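Local coordinates for tungsten formylmethanofuran dehydrogenase subunit E (Syntrophus aciditrophicus, PDB 3D00), which binds a zinc ion through a C-terminal treble-clef finger and, judging by its FmdE family, may have a role linked to microbial methanogenesis, at residues 32-36 with 139-143. Residues are numbered along the deposited sequence; the frame is centred on the assembly and turned at random.
Sequences IGGFM and GPDIL
Phe35 and Pro140 bring two backbones to within 5.6 Å of each other, CA to CA, where helix 28-42 passes the loop that joins helix 129-138 to strand 143-149 in the alpha+beta core of the FmdE domain. The contact illustrates how a helix can be seated against a turn mainly through apolar contacts, without hydrogen bonds between the two segments. Gly139 leaves the preceding helix with positive phi (54°), a conformation that favours glycine, and Leu143 N bonds back to Pro140 O at 3.0 Å, closing the turn just as the strand begins.

Gly139 also offers a bare alpha carbon to the aromatic ring. Its CA lies 3.6 Å from the centroid of the Phe35 ring and 9° off the normal, a CH-pi contact over the middle of one face. With CG beside the backbone N and anti to the carbonyl carbon (chi1 -74°), Phe35 carries its ring from the helix across to the glycine, while Pro140 CD touches the ring atom Phe35 CD1 at 4.1 Å. Were Phe35 replaced by an alanine, Gly139 CA would probably lose the ring face it rests on, and a gap would be likely to open between helix and turn.

On the side facing the sheet, Leu143 spreads its two methyls against the helix: CD1 rests on Phe35 CB at 3.9 Å, and CD2 turns to Met36 and Ile32. Ile32 CG2 also reaches Ile142 CD1 at 4.3 Å. Leu102, on the neighbouring strand 96-102, touches Ile32, Met36 and Leu143, so the cluster runs on into the sheet, and Trp110 and Ile113 add to it around Ile142. The selenomethionine at Met36 crosses Leu143 at about a right angle, its CG pressed to 3.5 Å from Leu143 CD2, tighter than usual for two carbons.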
ATOM      1  N   ILE A  32      -2.212 -16.418  -5.856  1.00 37.31           N
ATOM      2  CA  ILE A  32      -1.600 -16.416  -7.168  1.00 36.47           C
ATOM      3  C   ILE A  32      -0.416 -15.438  -7.134  1.00 35.12           C
ATOM      4  O   ILE A  32       0.656 -15.769  -7.594  1.00 34.90           O
ATOM      5  CB  ILE A  32      -2.608 -16.111  -8.294  1.00 37.75           C
ATOM      6  CG1 ILE A  32      -3.667 -17.224  -8.371  1.00 37.21           C
ATOM      7  CG2 ILE A  32      -1.884 -16.020  -9.638  1.00 37.73           C
ATOM      8  CD1 ILE A  32      -4.799 -16.899  -9.339  1.00 36.50           C
ATOM      9  N   GLY A  33      -0.632 -14.266  -6.548  1.00 34.20           N
ATOM     10  CA  GLY A  33       0.359 -13.242  -6.337  1.00 34.85           C
ATOM     11  C   GLY A  33       1.639 -13.748  -5.742  1.00 35.88           C
ATOM     12  O   GLY A  33       2.693 -13.290  -6.140  1.00 37.68           O
ATOM     13  N   GLY A  34       1.540 -14.667  -4.772  1.00 37.07           N
ATOM     14  CA  GLY A  34       2.714 -15.351  -4.212  1.00 36.74           C
ATOM     15  C   GLY A  34       3.573 -16.103  -5.214  1.00 36.88           C
ATOM     16  O   GLY A  34       4.828 -16.123  -5.126  1.00 36.41           O
ATOM     17  N   PHE A  35       2.902 -16.803  -6.119  1.00 35.56           N
ATOM     18  CA  PHE A  35       3.601 -17.531  -7.155  1.00 35.59           C
ATOM     19  C   PHE A  35       4.251 -16.563  -8.068  1.00 32.98           C
ATOM     20  O   PHE A  35       5.308 -16.821  -8.571  1.00 33.05           O
ATOM     21  CB  PHE A  35       2.661 -18.455  -7.905  1.00 35.68           C
ATOM     22  CG  PHE A  35       2.271 -19.650  -7.116  1.00 35.90           C
ATOM     23  CD1 PHE A  35       3.216 -20.609  -6.786  1.00 36.99           C
ATOM     24  CD2 PHE A  35       0.953 -19.856  -6.743  1.00 36.72           C
ATOM     25  CE1 PHE A  35       2.864 -21.717  -6.072  1.00 36.54           C
ATOM     26  CE2 PHE A  35       0.591 -20.963  -6.037  1.00 36.28           C
ATOM     27  CZ  PHE A  35       1.534 -21.883  -5.686  1.00 36.56           C
HETATM   28  N   MSE A  36       3.598 -15.450  -8.322  1.00 32.95           N
HETATM   29  CA  MSE A  36       4.160 -14.456  -9.214  1.00 33.08           C
HETATM   30  C   MSE A  36       5.403 -13.770  -8.675  1.00 33.74           C
HETATM   31  O   MSE A  36       6.407 -13.634  -9.370  1.00 35.82           O
HETATM   32  CB  MSE A  36       3.104 -13.411  -9.582  1.00 32.87           C
HETATM   33  CG  MSE A  36       1.995 -13.981 -10.415  1.00 35.16           C
HETATM   34 SE   MSE A  36       0.439 -12.783 -10.441  0.75 34.03          SE
HETATM   35  CE  MSE A  36       0.992 -11.522 -11.656  1.00 38.41           C
ATOM     36  N   GLY A 139       0.162 -23.654  -9.567  1.00 40.86           N
ATOM     37  CA  GLY A 139       1.396 -22.996  -9.153  1.00 39.55           C
ATOM     38  C   GLY A 139       1.807 -21.976 -10.189  1.00 39.80           C
ATOM     39  O   GLY A 139       0.977 -21.203 -10.682  1.00 39.32           O
ATOM     40  N   PRO A 140       3.078 -21.980 -10.569  1.00 40.63           N
ATOM     41  CA  PRO A 140       3.482 -21.002 -11.586  1.00 42.24           C
ATOM     42  C   PRO A 140       3.140 -21.376 -13.045  1.00 42.06           C
ATOM     43  O   PRO A 140       3.464 -20.618 -13.930  1.00 41.51           O
ATOM     44  CB  PRO A 140       5.001 -20.970 -11.421  1.00 42.80           C
ATOM     45  CG  PRO A 140       5.324 -22.401 -11.089  1.00 42.74           C
ATOM     46  CD  PRO A 140       4.206 -22.822 -10.146  1.00 42.04           C
ATOM     47  N   ASP A 141       2.510 -22.523 -13.301  1.00 41.22           N
ATOM     48  CA  ASP A 141       2.198 -22.956 -14.689  1.00 40.23           C
ATOM     49  C   ASP A 141       1.263 -22.002 -15.466  1.00 38.81           C
ATOM     50  O   ASP A 141       1.261 -21.978 -16.702  1.00 39.36           O
ATOM     51  CB  ASP A 141       1.609 -24.381 -14.702  1.00 41.61           C
ATOM     52  CG  ASP A 141       2.516 -25.432 -14.017  1.00 42.60           C
ATOM     53  OD1 ASP A 141       3.701 -25.154 -13.757  1.00 45.19           O
ATOM     54  OD2 ASP A 141       2.034 -26.553 -13.741  1.00 44.21           O
ATOM     55  N   ILE A 142       0.492 -21.203 -14.753  1.00 36.80           N
ATOM     56  CA  ILE A 142      -0.388 -20.233 -15.394  1.00 36.08           C
ATOM     57  C   ILE A 142       0.242 -18.847 -15.568  1.00 36.73           C
ATOM     58  O   ILE A 142      -0.417 -17.903 -16.001  1.00 37.16           O
ATOM     59  CB  ILE A 142      -1.692 -20.125 -14.617  1.00 36.10           C
ATOM     60  CG1 ILE A 142      -1.427 -19.800 -13.141  1.00 36.61           C
ATOM     61  CG2 ILE A 142      -2.451 -21.452 -14.755  1.00 35.71           C
ATOM     62  CD1 ILE A 142      -2.633 -19.213 -12.403  1.00 35.90           C
ATOM     63  N   LEU A 143       1.535 -18.754 -15.287  1.00 37.38           N
ATOM     64  CA  LEU A 143       2.257 -17.479 -15.336  1.00 38.21           C
ATOM     65  C   LEU A 143       3.167 -17.326 -16.569  1.00 37.00           C
ATOM     66  O   LEU A 143       3.644 -18.313 -17.107  1.00 36.55           O
ATOM     67  CB  LEU A 143       3.060 -17.342 -14.037  1.00 37.88           C
ATOM     68  CG  LEU A 143       2.224 -17.442 -12.764  1.00 38.11           C
ATOM     69  CD1 LEU A 143       3.134 -17.272 -11.561  1.00 38.96           C
ATOM     70  CD2 LEU A 143       1.126 -16.429 -12.758  1.00 40.09           C
TER